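Local coordinates for protein probable adenylyl-sulfate kinase (Synechocystis sp., PDB 5CB8) that transfers a phosphate from ATP to the 3' position of adenosine 5'-phosphosulfate, making the activated sulfate of the sulfur assimilation pathway, at residues 25-31 and 121-127; 54-60 and 97-103; 167-171 and 184-188. One frame throughout, in Å; residues are numbered along the deposited sequence.

Interaction 1: 25-31 and 121-127; sequences GVTIWLT and DFLEVFV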
ATOM      1  N   GLY B  25       0.109  11.093  12.925  1.00 23.71           N
ATOM      2  CA  GLY B  25       0.710  10.360  11.822  1.00 22.53           C
ATOM      3  C   GLY B  25       1.901  11.082  11.219  1.00 26.73           C
ATOM      4  O   GLY B  25       1.899  12.311  11.099  1.00 22.41           O
ATOM      5  N   VAL B  26       2.916  10.314  10.830  1.00 20.62           N
ATOM      6  CA  VAL B  26       4.120  10.873  10.236  1.00 19.46           C
ATOM      7  C   VAL B  26       4.911   9.782   9.519  1.00 19.22           C
ATOM      8  O   VAL B  26       4.990   8.641   9.988  1.00 21.72           O
ATOM      9  CB  VAL B  26       4.995  11.611  11.312  1.00 22.04           C
ATOM     10  CG1 VAL B  26       5.406  10.666  12.427  1.00 22.16           C
ATOM     11  CG2 VAL B  26       6.218  12.261  10.673  1.00 20.68           C
ATOM     12  N   THR B  27       5.460  10.119   8.358  1.00 17.70           N
ATOM     13  CA  THR B  27       6.379   9.220   7.669  1.00 16.81           C
ATOM     14  C   THR B  27       7.810   9.634   7.984  1.00 24.81           C
ATOM     15  O   THR B  27       8.212  10.768   7.709  1.00 22.06           O
ATOM     16  CB  THR B  27       6.153   9.251   6.157  1.00 16.40           C
ATOM     17  OG1 THR B  27       4.883   8.646   5.865  1.00 19.99           O
ATOM     18  CG2 THR B  27       7.257   8.489   5.421  1.00 16.13           C
ATOM     19  N   ILE B  28       8.564   8.723   8.589  1.00 19.73           N
ATOM     20  CA  ILE B  28       9.974   8.958   8.883  1.00 17.71           C
ATOM     21  C   ILE B  28      10.771   8.239   7.799  1.00 16.71           C
ATOM     22  O   ILE B  28      10.764   7.005   7.740  1.00 17.38           O
ATOM     23  CB  ILE B  28      10.337   8.423  10.283  1.00 19.21           C
ATOM     24  CG1 ILE B  28       9.413   9.051  11.339  1.00 20.16           C
ATOM     25  CG2 ILE B  28      11.814   8.694  10.613  1.00 17.85           C
ATOM     26  CD1 ILE B  28       9.494   8.378  12.692  1.00 22.10           C
ATOM     27  N   TRP B  29      11.442   9.009   6.939  1.00 14.55           N
ATOM     28  CA  TRP B  29      11.985   8.480   5.688  1.00 13.85           C
ATOM     29  C   TRP B  29      13.512   8.430   5.694  1.00 14.62           C
ATOM     30  O   TRP B  29      14.176   9.466   5.566  1.00 16.63           O
ATOM     31  CB  TRP B  29      11.510   9.333   4.498  1.00 13.67           C
ATOM     32  CG  TRP B  29      11.820   8.726   3.157  1.00 13.13           C
ATOM     33  CD1 TRP B  29      13.038   8.685   2.533  1.00 12.99           C
ATOM     34  CD2 TRP B  29      10.898   8.065   2.276  1.00 13.18           C
ATOM     35  NE1 TRP B  29      12.928   8.040   1.320  1.00 16.06           N
ATOM     36  CE2 TRP B  29      11.625   7.651   1.143  1.00 15.36           C
ATOM     37  CE3 TRP B  29       9.525   7.786   2.346  1.00 14.21           C
ATOM     38  CZ2 TRP B  29      11.029   6.962   0.084  1.00 12.84           C
ATOM     39  CZ3 TRP B  29       8.931   7.109   1.289  1.00 13.86           C
ATOM     40  CH2 TRP B  29       9.683   6.708   0.170  1.00 13.42           C
ATOM     41  N   LEU B  30      14.064   7.226   5.836  1.00 13.78           N
ATOM     42  CA  LEU B  30      15.514   7.060   5.878  1.00 16.17           C
ATOM     43  C   LEU B  30      16.064   6.785   4.473  1.00 15.86           C
ATOM     44  O   LEU B  30      15.704   5.793   3.829  1.00 15.03           O
ATOM     45  CB  LEU B  30      15.908   5.933   6.841  1.00 15.77           C
ATOM     46  CG  LEU B  30      16.001   6.335   8.321  1.00 18.49           C
ATOM     47  CD1 LEU B  30      14.663   6.799   8.857  1.00 18.32           C
ATOM     48  CD2 LEU B  30      16.526   5.196   9.186  1.00 18.05           C
ATOM     49  N   THR B  31      16.930   7.682   4.006  1.00 13.45           N
ATOM     50  CA  THR B  31      17.557   7.554   2.703  1.00 12.17           C
ATOM     51  C   THR B  31      19.075   7.475   2.888  1.00 16.29           C
ATOM     52  O   THR B  31      19.612   8.032   3.839  1.00 15.92           O
ATOM     53  CB  THR B  31      17.180   8.763   1.803  1.00 12.05           C
ATOM     54  OG1 THR B  31      17.835   8.657   0.537  1.00 15.06           O
ATOM     55  CG2 THR B  31      17.569  10.080   2.463  1.00 13.17           C
ATOM     56  N   ASP B 121       3.258  15.448   6.446  1.00 17.65           N
ATOM     57  CA  ASP B 121       3.877  15.041   7.703  1.00 20.11           C
ATOM     58  C   ASP B 121       4.947  14.002   7.421  1.00 17.06           C
ATOM     59  O   ASP B 121       4.701  12.789   7.465  1.00 20.23           O
ATOM     60  CB  ASP B 121       2.825  14.506   8.661  1.00 22.04           C
ATOM     61  CG  ASP B 121       1.801  15.543   8.995  1.00 26.60           C
ATOM     62  OD1 ASP B 121       2.151  16.490   9.730  1.00 28.28           O
ATOM     63  OD2 ASP B 121       0.665  15.433   8.497  1.00 25.47           O
ATOM     64  N   PHE B 122       6.144  14.500   7.148  1.00 20.70           N
ATOM     65  CA  PHE B 122       7.200  13.706   6.551  1.00 17.61           C
ATOM     66  C   PHE B 122       8.515  14.233   7.089  1.00 21.35           C
ATOM     67  O   PHE B 122       8.750  15.449   7.090  1.00 18.86           O
ATOM     68  CB  PHE B 122       7.132  13.911   5.035  1.00 15.87           C
ATOM     69  CG  PHE B 122       8.158  13.142   4.249  1.00 15.18           C
ATOM     70  CD1 PHE B 122       9.459  13.617   4.127  1.00 19.95           C
ATOM     71  CD2 PHE B 122       7.802  11.984   3.574  1.00 18.45           C
ATOM     72  CE1 PHE B 122      10.397  12.925   3.382  1.00 17.72           C
ATOM     73  CE2 PHE B 122       8.734  11.285   2.824  1.00 20.26           C
ATOM     74  CZ  PHE B 122      10.034  11.763   2.724  1.00 18.83           C
ATOM     75  N   LEU B 123       9.362  13.328   7.563  1.00 19.29           N
ATOM     76  CA  LEU B 123      10.680  13.692   8.071  1.00 18.57           C
ATOM     77  C   LEU B 123      11.731  12.968   7.250  1.00 20.04           C
ATOM     78  O   LEU B 123      11.778  11.732   7.250  1.00 21.15           O
ATOM     79  CB  LEU B 123      10.829  13.264   9.534  1.00 23.18           C
ATOM     80  CG  LEU B 123      10.101  14.063  10.603  1.00 27.92           C
ATOM     81  CD1 LEU B 123      10.592  13.658  11.994  1.00 30.30           C
ATOM     82  CD2 LEU B 123      10.336  15.540  10.343  1.00 30.94           C
ATOM     83  N   GLU B 124      12.578  13.725   6.557  1.00 16.96           N
ATOM     84  CA  GLU B 124      13.645  13.129   5.756  1.00 18.69           C
ATOM     85  C   GLU B 124      14.878  12.921   6.633  1.00 20.11           C
ATOM     86  O   GLU B 124      15.438  13.878   7.173  1.00 19.24           O
ATOM     87  CB  GLU B 124      14.002  14.033   4.567  1.00 15.07           C
ATOM     88  CG  GLU B 124      15.066  13.453   3.624  1.00 18.69           C
ATOM     89  CD  GLU B 124      15.421  14.409   2.492  1.00 23.30           C
ATOM     90  OE1 GLU B 124      15.557  15.626   2.745  1.00 23.00           O
ATOM     91  OE2 GLU B 124      15.574  13.947   1.343  1.00 23.63           O
ATOM     92  N   VAL B 125      15.300  11.672   6.772  1.00 16.64           N
ATOM     93  CA  VAL B 125      16.464  11.358   7.582  1.00 14.99           C
ATOM     94  C   VAL B 125      17.581  10.896   6.646  1.00 18.12           C
ATOM     95  O   VAL B 125      17.451   9.868   5.982  1.00 16.68           O
ATOM     96  CB  VAL B 125      16.130  10.255   8.610  1.00 15.11           C
ATOM     97  CG1 VAL B 125      17.347   9.941   9.479  1.00 17.44           C
ATOM     98  CG2 VAL B 125      14.949  10.686   9.492  1.00 20.40           C
ATOM     99  N   PHE B 126      18.661  11.673   6.569  1.00 16.21           N
ATOM    100  CA  PHE B 126      19.815  11.316   5.739  1.00 14.72           C
ATOM    101  C   PHE B 126      20.739  10.407   6.550  1.00 14.89           C
ATOM    102  O   PHE B 126      21.440  10.867   7.451  1.00 15.53           O
ATOM    103  CB  PHE B 126      20.565  12.592   5.322  1.00 16.80           C
ATOM    104  CG  PHE B 126      21.746  12.357   4.405  1.00 16.12           C
ATOM    105  CD1 PHE B 126      21.930  11.137   3.760  1.00 19.44           C
ATOM    106  CD2 PHE B 126      22.671  13.371   4.192  1.00 21.29           C
ATOM    107  CE1 PHE B 126      23.017  10.931   2.923  1.00 14.54           C
ATOM    108  CE2 PHE B 126      23.758  13.176   3.351  1.00 18.89           C
ATOM    109  CZ  PHE B 126      23.930  11.947   2.715  1.00 15.15           C
ATOM    110  N   VAL B 127      20.712   9.114   6.249  1.00 14.83           N
ATOM    111  CA  VAL B 127      21.651   8.179   6.844  1.00 14.69           C
ATOM    112  C   VAL B 127      22.913   8.240   6.003  1.00 19.14           C
ATOM    113  O   VAL B 127      22.990   7.635   4.920  1.00 18.93           O
ATOM    114  CB  VAL B 127      21.071   6.761   6.883  1.00 14.38           C
ATOM    115  CG1 VAL B 127      22.028   5.827   7.616  1.00 17.63           C
ATOM    116  CG2 VAL B 127      19.716   6.780   7.590  1.00 14.46           C
TER
HETATM  117  O   HOH W   1      -0.694  13.278  10.460  1.00 44.39           O

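Interaction 2: 54-60 and 97-103; sequences YRLEVLD and GVIVLVS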
ATOM      1  N   TYR B  54       3.586   3.302  20.888  1.00 30.68           N
ATOM      2  CA  TYR B  54       3.226   3.900  19.611  1.00 31.30           C
ATOM      3  C   TYR B  54       2.872   2.860  18.555  1.00 35.53           C
ATOM      4  O   TYR B  54       3.379   1.731  18.569  1.00 28.16           O
ATOM      5  CB  TYR B  54       4.314   4.863  19.119  1.00 29.52           C
ATOM      6  CG  TYR B  54       4.444   6.062  20.026  1.00 30.73           C
ATOM      7  CD1 TYR B  54       3.490   7.074  20.010  1.00 36.85           C
ATOM      8  CD2 TYR B  54       5.502   6.171  20.919  1.00 32.71           C
ATOM      9  CE1 TYR B  54       3.592   8.160  20.854  1.00 38.83           C
ATOM     10  CE2 TYR B  54       5.614   7.256  21.764  1.00 36.66           C
ATOM     11  CZ  TYR B  54       4.657   8.245  21.728  1.00 38.04           C
ATOM     12  OH  TYR B  54       4.770   9.328  22.572  1.00 40.38           O
ATOM     13  N   ARG B  55       1.984   3.282  17.655  1.00 33.73           N
ATOM     14  CA  ARG B  55       1.366   2.466  16.616  1.00 35.65           C
ATOM     15  C   ARG B  55       2.141   2.719  15.330  1.00 34.11           C
ATOM     16  O   ARG B  55       2.096   3.828  14.798  1.00 25.27           O
ATOM     17  CB  ARG B  55      -0.063   2.986  16.432  1.00 48.14           C
ATOM     18  CG  ARG B  55      -1.107   2.018  15.915  1.00 60.48           C
ATOM     19  CD  ARG B  55      -2.174   2.766  15.084  1.00 66.28           C
ATOM     20  NE  ARG B  55      -2.597   4.052  15.654  1.00 65.64           N
ATOM     21  CZ  ARG B  55      -3.363   4.942  15.018  1.00 55.29           C
ATOM     22  NH1 ARG B  55      -3.796   4.691  13.787  1.00 44.66           N
ATOM     23  NH2 ARG B  55      -3.704   6.083  15.609  1.00 48.73           N
ATOM     24  N   LEU B  56       2.855   1.719  14.816  1.00 23.94           N
ATOM     25  CA  LEU B  56       3.695   1.967  13.646  1.00 24.09           C
ATOM     26  C   LEU B  56       3.671   0.865  12.589  1.00 21.97           C
ATOM     27  O   LEU B  56       3.200  -0.249  12.837  1.00 23.47           O
ATOM     28  CB  LEU B  56       5.136   2.274  14.070  1.00 27.51           C
ATOM     29  CG  LEU B  56       6.006   1.169  14.662  1.00 37.53           C
ATOM     30  CD1 LEU B  56       6.738   0.400  13.575  1.00 43.87           C
ATOM     31  CD2 LEU B  56       7.002   1.756  15.632  1.00 36.56           C
ATOM     32  N   GLU B  57       4.174   1.208  11.406  1.00 17.86           N
ATOM     33  CA  GLU B  57       4.408   0.246  10.329  1.00 19.04           C
ATOM     34  C   GLU B  57       5.785   0.515   9.755  1.00 21.06           C
ATOM     35  O   GLU B  57       6.198   1.669   9.644  1.00 18.98           O
ATOM     36  CB  GLU B  57       3.353   0.380   9.221  1.00 17.77           C
ATOM     37  CG  GLU B  57       1.928  -0.030   9.638  1.00 17.21           C
ATOM     38  CD  GLU B  57       1.824  -1.502  10.016  1.00 21.95           C
ATOM     39  OE1 GLU B  57       2.697  -2.303   9.605  1.00 21.21           O
ATOM     40  OE2 GLU B  57       0.858  -1.864  10.728  1.00 20.06           O
ATOM     41  N   VAL B  58       6.504  -0.542   9.397  1.00 19.32           N
ATOM     42  CA  VAL B  58       7.816  -0.377   8.773  1.00 18.59           C
ATOM     43  C   VAL B  58       7.723  -0.783   7.317  1.00 22.33           C
ATOM     44  O   VAL B  58       7.178  -1.842   7.007  1.00 15.87           O
ATOM     45  CB  VAL B  58       8.871  -1.252   9.460  1.00 20.83           C
ATOM     46  CG1 VAL B  58      10.219  -1.132   8.748  1.00 21.17           C
ATOM     47  CG2 VAL B  58       9.004  -0.848  10.912  1.00 18.85           C
ATOM     48  N   LEU B  59       8.221   0.071   6.423  1.00 14.89           N
ATOM     49  CA  LEU B  59       8.317  -0.278   5.011  1.00 14.30           C
ATOM     50  C   LEU B  59       9.792  -0.225   4.625  1.00 17.79           C
ATOM     51  O   LEU B  59      10.336   0.843   4.344  1.00 14.89           O
ATOM     52  CB  LEU B  59       7.463   0.667   4.147  1.00 15.69           C
ATOM     53  CG  LEU B  59       5.943   0.641   4.409  1.00 14.36           C
ATOM     54  CD1 LEU B  59       5.229   1.746   3.621  1.00 17.03           C
ATOM     55  CD2 LEU B  59       5.342  -0.724   4.062  1.00 15.28           C
ATOM     56  N   ASP B  60      10.435  -1.390   4.656  1.00 18.84           N
ATOM     57  CA  ASP B  60      11.851  -1.540   4.350  1.00 15.46           C
ATOM     58  C   ASP B  60      11.973  -1.959   2.892  1.00 18.27           C
ATOM     59  O   ASP B  60      11.408  -2.984   2.489  1.00 17.39           O
ATOM     60  CB  ASP B  60      12.423  -2.624   5.275  1.00 18.34           C
ATOM     61  CG  ASP B  60      13.930  -2.843   5.108  1.00 28.49           C
ATOM     62  OD1 ASP B  60      14.524  -2.443   4.085  1.00 21.73           O
ATOM     63  OD2 ASP B  60      14.522  -3.456   6.021  1.00 36.38           O
ATOM     64  N   GLY B  97      -3.122   8.471  11.004  1.00 21.72           N
ATOM     65  CA  GLY B  97      -2.555   8.514  12.346  1.00 22.85           C
ATOM     66  C   GLY B  97      -1.383   7.589  12.622  1.00 22.74           C
ATOM     67  O   GLY B  97      -0.837   7.598  13.730  1.00 22.01           O
ATOM     68  N   VAL B  98      -0.981   6.800  11.629  1.00 19.87           N
ATOM     69  CA  VAL B  98       0.096   5.829  11.820  1.00 20.24           C
ATOM     70  C   VAL B  98       1.485   6.459  11.645  1.00 23.21           C
ATOM     71  O   VAL B  98       1.685   7.328  10.789  1.00 19.99           O
ATOM     72  CB  VAL B  98      -0.055   4.640  10.847  1.00 23.64           C
ATOM     73  CG1 VAL B  98       0.954   3.553  11.163  1.00 21.76           C
ATOM     74  CG2 VAL B  98      -1.460   4.064  10.923  1.00 19.23           C
ATOM     75  N   ILE B  99       2.439   6.030  12.470  1.00 18.25           N
ATOM     76  CA  ILE B  99       3.833   6.415  12.294  1.00 19.19           C
ATOM     77  C   ILE B  99       4.455   5.408  11.331  1.00 21.81           C
ATOM     78  O   ILE B  99       4.464   4.208  11.602  1.00 19.77           O
ATOM     79  CB  ILE B  99       4.596   6.394  13.635  1.00 20.91           C
ATOM     80  CG1 ILE B  99       4.119   7.532  14.544  1.00 23.25           C
ATOM     81  CG2 ILE B  99       6.096   6.507  13.403  1.00 22.60           C
ATOM     82  CD1 ILE B  99       4.682   7.472  15.967  1.00 24.94           C
ATOM     83  N   VAL B 100       4.955   5.887  10.195  1.00 16.46           N
ATOM     84  CA  VAL B 100       5.498   4.997   9.174  1.00 15.77           C
ATOM     85  C   VAL B 100       7.009   5.152   9.094  1.00 19.99           C
ATOM     86  O   VAL B 100       7.511   6.264   8.898  1.00 16.95           O
ATOM     87  CB  VAL B 100       4.889   5.308   7.792  1.00 15.00           C
ATOM     88  CG1 VAL B 100       5.382   4.294   6.746  1.00 14.45           C
ATOM     89  CG2 VAL B 100       3.371   5.290   7.878  1.00 19.75           C
ATOM     90  N   LEU B 101       7.734   4.048   9.263  1.00 17.17           N
ATOM     91  CA  LEU B 101       9.193   4.071   9.127  1.00 15.87           C
ATOM     92  C   LEU B 101       9.564   3.506   7.769  1.00 17.54           C
ATOM     93  O   LEU B 101       9.352   2.322   7.516  1.00 19.13           O
ATOM     94  CB  LEU B 101       9.858   3.210  10.211  1.00 16.81           C
ATOM     95  CG  LEU B 101      10.121   3.783  11.605  1.00 33.22           C
ATOM     96  CD1 LEU B 101       8.983   4.630  12.098  1.00 29.10           C
ATOM     97  CD2 LEU B 101      10.420   2.674  12.605  1.00 30.54           C
ATOM     98  N   VAL B 102      10.118   4.342   6.896  1.00 14.53           N
ATOM     99  CA  VAL B 102      10.557   3.871   5.579  1.00 13.89           C
ATOM    100  C   VAL B 102      12.073   3.792   5.546  1.00 14.65           C
ATOM    101  O   VAL B 102      12.762   4.708   6.005  1.00 15.34           O
ATOM    102  CB  VAL B 102      10.081   4.803   4.459  1.00 13.31           C
ATOM    103  CG1 VAL B 102      10.656   4.356   3.096  1.00 12.81           C
ATOM    104  CG2 VAL B 102       8.552   4.827   4.408  1.00 14.99           C
ATOM    105  N   SER B 103      12.593   2.685   5.025  1.00 13.94           N
ATOM    106  CA  SER B 103      14.026   2.544   4.821  1.00 14.08           C
ATOM    107  C   SER B 103      14.236   2.139   3.371  1.00 15.53           C
ATOM    108  O   SER B 103      13.916   1.014   2.984  1.00 15.43           O
ATOM    109  CB  SER B 103      14.604   1.469   5.740  1.00 19.12           C
ATOM    110  OG  SER B 103      15.999   1.317   5.525  1.00 19.87           O
TER
HETATM  111  O   HOH W   2      16.563  -0.791   3.659  1.00 23.53           O

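Interaction 3: 167-171 and 184-188; sequences PDVEC and KIWQK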
ATOM      1  N   PRO B 167      17.983  17.755   4.892  1.00 19.23           N
ATOM      2  CA  PRO B 167      17.198  16.737   5.596  1.00 16.77           C
ATOM      3  C   PRO B 167      16.779  17.265   6.952  1.00 20.17           C
ATOM      4  O   PRO B 167      17.393  18.212   7.459  1.00 18.17           O
ATOM      5  CB  PRO B 167      18.206  15.599   5.782  1.00 16.31           C
ATOM      6  CG  PRO B 167      19.525  16.311   5.907  1.00 18.92           C
ATOM      7  CD  PRO B 167      19.431  17.478   4.953  1.00 21.38           C
ATOM      8  N   ASP B 168      15.751  16.670   7.540  1.00 17.14           N
ATOM      9  CA  ASP B 168      15.303  17.104   8.857  1.00 19.08           C
ATOM     10  C   ASP B 168      16.219  16.579   9.957  1.00 19.96           C
ATOM     11  O   ASP B 168      16.383  17.208  11.001  1.00 20.07           O
ATOM     12  CB  ASP B 168      13.869  16.636   9.080  1.00 19.40           C
ATOM     13  CG  ASP B 168      12.920  17.214   8.056  1.00 21.40           C
ATOM     14  OD1 ASP B 168      12.612  18.415   8.158  1.00 21.14           O
ATOM     15  OD2 ASP B 168      12.512  16.477   7.139  1.00 18.72           O
ATOM     16  N   VAL B 169      16.805  15.410   9.714  1.00 18.55           N
ATOM     17  CA  VAL B 169      17.783  14.818  10.623  1.00 17.86           C
ATOM     18  C   VAL B 169      18.870  14.192   9.765  1.00 19.56           C
ATOM     19  O   VAL B 169      18.576  13.619   8.709  1.00 16.45           O
ATOM     20  CB  VAL B 169      17.139  13.720  11.519  1.00 20.96           C
ATOM     21  CG1 VAL B 169      18.182  13.063  12.433  1.00 18.13           C
ATOM     22  CG2 VAL B 169      16.006  14.302  12.359  1.00 18.60           C
ATOM     23  N   GLU B 170      20.126  14.311  10.192  1.00 18.60           N
ATOM     24  CA  GLU B 170      21.211  13.612   9.508  1.00 17.36           C
ATOM     25  C   GLU B 170      21.943  12.729  10.507  1.00 17.74           C
ATOM     26  O   GLU B 170      22.255  13.168  11.613  1.00 18.62           O
ATOM     27  CB  GLU B 170      22.189  14.597   8.858  1.00 17.75           C
ATOM     28  CG  GLU B 170      23.343  13.925   8.090  1.00 17.46           C
ATOM     29  CD  GLU B 170      24.097  14.914   7.212  1.00 31.29           C
ATOM     30  OE1 GLU B 170      25.243  14.616   6.816  1.00 23.01           O
ATOM     31  OE2 GLU B 170      23.532  15.988   6.909  1.00 35.23           O
ATOM     32  N   CYS B 171      22.206  11.486  10.114  1.00 17.60           N
ATOM     33  CA  CYS B 171      22.910  10.538  10.969  1.00 19.54           C
ATOM     34  C   CYS B 171      24.194  10.127  10.264  1.00 19.53           C
ATOM     35  O   CYS B 171      24.153   9.422   9.248  1.00 19.72           O
ATOM     36  CB  CYS B 171      22.033   9.309  11.226  1.00 22.16           C
ATOM     37  SG  CYS B 171      20.425   9.690  11.985  1.00 21.13           S
ATOM     38  N   LYS B 184      18.555  11.391  17.917  1.00 22.44           N
ATOM     39  CA  LYS B 184      18.291  12.608  17.149  1.00 22.08           C
ATOM     40  C   LYS B 184      16.953  12.539  16.418  1.00 20.63           C
ATOM     41  O   LYS B 184      16.246  13.545  16.312  1.00 24.75           O
ATOM     42  CB  LYS B 184      19.431  12.902  16.155  1.00 21.43           C
ATOM     43  CG  LYS B 184      20.727  13.375  16.826  1.00 27.20           C
ATOM     44  CD  LYS B 184      21.747  13.940  15.825  1.00 27.33           C
ATOM     45  CE  LYS B 184      22.369  12.858  14.950  1.00 29.61           C
ATOM     46  NZ  LYS B 184      23.541  13.380  14.168  1.00 24.30           N
ATOM     47  N   ILE B 185      16.607  11.360  15.907  1.00 19.91           N
ATOM     48  CA  ILE B 185      15.325  11.191  15.226  1.00 19.83           C
ATOM     49  C   ILE B 185      14.212  11.347  16.260  1.00 21.55           C
ATOM     50  O   ILE B 185      13.263  12.097  16.047  1.00 22.54           O
ATOM     51  CB  ILE B 185      15.234   9.825  14.513  1.00 19.23           C
ATOM     52  CG1 ILE B 185      16.301   9.740  13.417  1.00 17.76           C
ATOM     53  CG2 ILE B 185      13.857   9.617  13.907  1.00 21.76           C
ATOM     54  CD1 ILE B 185      16.512   8.325  12.837  1.00 17.21           C
ATOM     55  N   TRP B 186      14.357  10.664  17.393  1.00 20.84           N
ATOM     56  CA  TRP B 186      13.382  10.737  18.481  1.00 21.78           C
ATOM     57  C   TRP B 186      13.162  12.178  18.916  1.00 22.38           C
ATOM     58  O   TRP B 186      12.027  12.611  19.099  1.00 22.62           O
ATOM     59  CB  TRP B 186      13.867   9.901  19.676  1.00 24.08           C
ATOM     60  CG  TRP B 186      12.856   9.757  20.796  1.00 29.86           C
ATOM     61  CD1 TRP B 186      12.633  10.626  21.828  1.00 33.46           C
ATOM     62  CD2 TRP B 186      11.948   8.662  20.992  1.00 25.73           C
ATOM     63  NE1 TRP B 186      11.633  10.143  22.644  1.00 34.22           N
ATOM     64  CE2 TRP B 186      11.200   8.939  22.150  1.00 31.84           C
ATOM     65  CE3 TRP B 186      11.699   7.478  20.291  1.00 30.11           C
ATOM     66  CZ2 TRP B 186      10.216   8.068  22.629  1.00 36.87           C
ATOM     67  CZ3 TRP B 186      10.722   6.619  20.766  1.00 33.83           C
ATOM     68  CH2 TRP B 186       9.997   6.916  21.921  1.00 36.74           C
ATOM     69  N   GLN B 187      14.252  12.924  19.087  1.00 27.38           N
ATOM     70  CA  GLN B 187      14.148  14.292  19.581  1.00 27.74           C
ATOM     71  C   GLN B 187      13.444  15.184  18.564  1.00 24.18           C
ATOM     72  O   GLN B 187      12.696  16.092  18.933  1.00 24.41           O
ATOM     73  CB  GLN B 187      15.532  14.859  19.929  1.00 24.16           C
ATOM     74  CG  GLN B 187      15.470  16.202  20.637  1.00 31.83           C
ATOM     75  CD  GLN B 187      14.708  16.125  21.946  1.00 34.59           C
ATOM     76  OE1 GLN B 187      14.963  15.248  22.775  1.00 35.10           O
ATOM     77  NE2 GLN B 187      13.760  17.038  22.135  1.00 29.15           N
ATOM     78  N   LYS B 188      13.681  14.921  17.283  1.00 22.92           N
ATOM     79  CA  LYS B 188      13.023  15.684  16.227  1.00 24.83           C
ATOM     80  C   LYS B 188      11.518  15.415  16.254  1.00 27.68           C
ATOM     81  O   LYS B 188      10.700  16.334  16.091  1.00 22.12           O
ATOM     82  CB  LYS B 188      13.614  15.326  14.860  1.00 25.53           C
ATOM     83  CG  LYS B 188      13.007  16.104  13.694  1.00 21.07           C
ATOM     84  CD  LYS B 188      13.214  17.615  13.851  1.00 27.93           C
ATOM     85  CE  LYS B 188      14.678  17.998  13.703  1.00 32.83           C
ATOM     86  NZ  LYS B 188      14.904  19.478  13.771  1.00 40.25           N
TER
HETATM   87  O   HOH W   3      17.916  18.774  13.191  1.00 41.45           O
HETATM   88  O   HOH W   4      15.957  20.130  10.952  1.00 45.82           O

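Interaction 1: 25-31 and 121-127
Strands 26-31 and 122-127 are neighbours in the parallel sheet of a P-loop kinase fold, and T27 to T31 pair in order with F122 to F126. Six backbone hydrogen bonds join them. T27, W29 and T31 each donate through N and accept through O, so D121, L123, V125 and V127 are gripped in turn. The straightest are near 170°, as in W29 N to L123 O at 2.8 Å. The last, V127 N to T31 O, is more bent, at 149°.

On the face of T27, W29 and F122 the aromatic groups carry the contact. F122 CZ lies 3.4 Å from W29 CB and close to CG. Its CE2 reaches W29 CE3 at 3.6 Å. The F122 ring and the five-membered ring of W29 are inclined by 29° but slid apart, so they barely overlap. CG is anti to the backbone N in both residues, which brings the rings together on the same face of the sheet. T27 CG2 meets F122 CD2 at 4.0 Å.

The other face is aliphatic. I28 CG2 and V125 CG2 lie side by side, 3.9 Å apart. L30 CD1 packs on V125 CB, and L30 CG touches V127 CG2 at 3.8 Å.

W29 NE1 bonds to S106 OG, the probable phosphoserine site, and E124 forms a salt bridge with R112. Helices 76-94 and 109-119 pack on the face of W29 and F122. Helix 38-50 packs on L30 and V127, and strand 99-103 continues the sheet beyond 26-31.

Interaction 2: 54-60 and 97-103
R55 and V98 cross at about a right angle where the paired strands begin. R55 NH1 lies 3.7 Å from V98 CG2, and G97 O sits over one face of the guanidinium, offset to its rim. The bends at chi2 and chi3 bring the group back over G97, while NH1 bonds to N96 O of its own chain. E57 crosses V98 obliquely, with CG 4.0 Å from V98 CG1. Its carboxylate is bound by the second subunit, through a salt bridge to R95 and a hydrogen bond to N96 of that subunit.

L59 slants across V100 on the same face, CD1 to CG1 at 4.0 Å. On the other face L56 CB packs on I99 CB, and V58 CG2 meets L101 CD2 at 4.2 Å. Five backbone hydrogen bonds hold the parallel register, from I99 N to R55 O at 3.2 Å to S103 N to L59 O. At the far end a water links D60 OD1 and S103 OG. D60 OD1 also caps D62 N at the start of helix 61-64.

Strand 56-60 is one edge strand of the sheet within this chain, and 99-103 joins it to 26-31. Helix 38-50 packs on L56 and S103. Helix 76-94 lies against L59, V100 and V102.

Interaction 3: 167-171 and 184-188
K184 reaches from helix 178-191, the last helix of the chain, to strand 169-171, an edge strand of the sheet within this chain. The two run nearly antiparallel. K184 CB lies 3.9 Å from V169 CG1. The chain then bends at chi3 (-71°), which brings the amino group to the strand backbone. CE comes to 3.4 Å from E170 O. NZ gives that oxygen a hydrogen bond of 2.9 Å, arriving nearly along the C=O axis. NZ also forms a salt bridge with E176.

V169 is the apolar centre of the contact. Its CG1 faces K184 and I185, and the V169 and I185 side chains cross at about a right angle. CG2 faces K188, with CB at 3.6 Å, and the two side chains slide past each other in opposite directions. I185 CD1 reaches C171 SG at 4.2 Å.

K188 folds over V169 through bends at chi2 and chi3. Its CE lies 3.3 Å from D168 O. Two waters bridge NZ to that oxygen, each donating to D168 O and accepting from the lysine. The D168 carboxylate turns to strand 122-127, where OD2 takes the N-H of E124.

A methionine in place of K184 would probably leave E170 O without this donor and E176 without this charge partner.

V169 and I185 thus supply an apolar centre. K188 lays its stem on V169, and K184 adds its CB. The lysine amino groups serve backbone carbonyls, K184 that of E170 directly and K188 that of D168 through water. The positive charge of K184 is probably partly balanced by E176.

Overall arrangement
All three interactions reach one parallel sheet with strand order 56-60, 99-103, 26-31, 122-127, 169-171; interaction 3 adds helix 178-191. Interaction 1 holds the middle. Interaction 2 is about 10 Å from it between centres, and interaction 3 about 9 Å on the other flank. Interactions 2 and 3 are about 16 Å apart between centres and do not touch. Along the chain, both segments of interaction 2 fall between 25-31 and 121-127; interaction 3 follows. I28 N to V100 O joins interactions 1 and 2, and F126 O to C171 N joins 1 and 3. Helix 38-50, which begins at the end of the probable ATP-binding loop, packs against all three. The sheet thus ties that loop to the S106 region and the dimer contact.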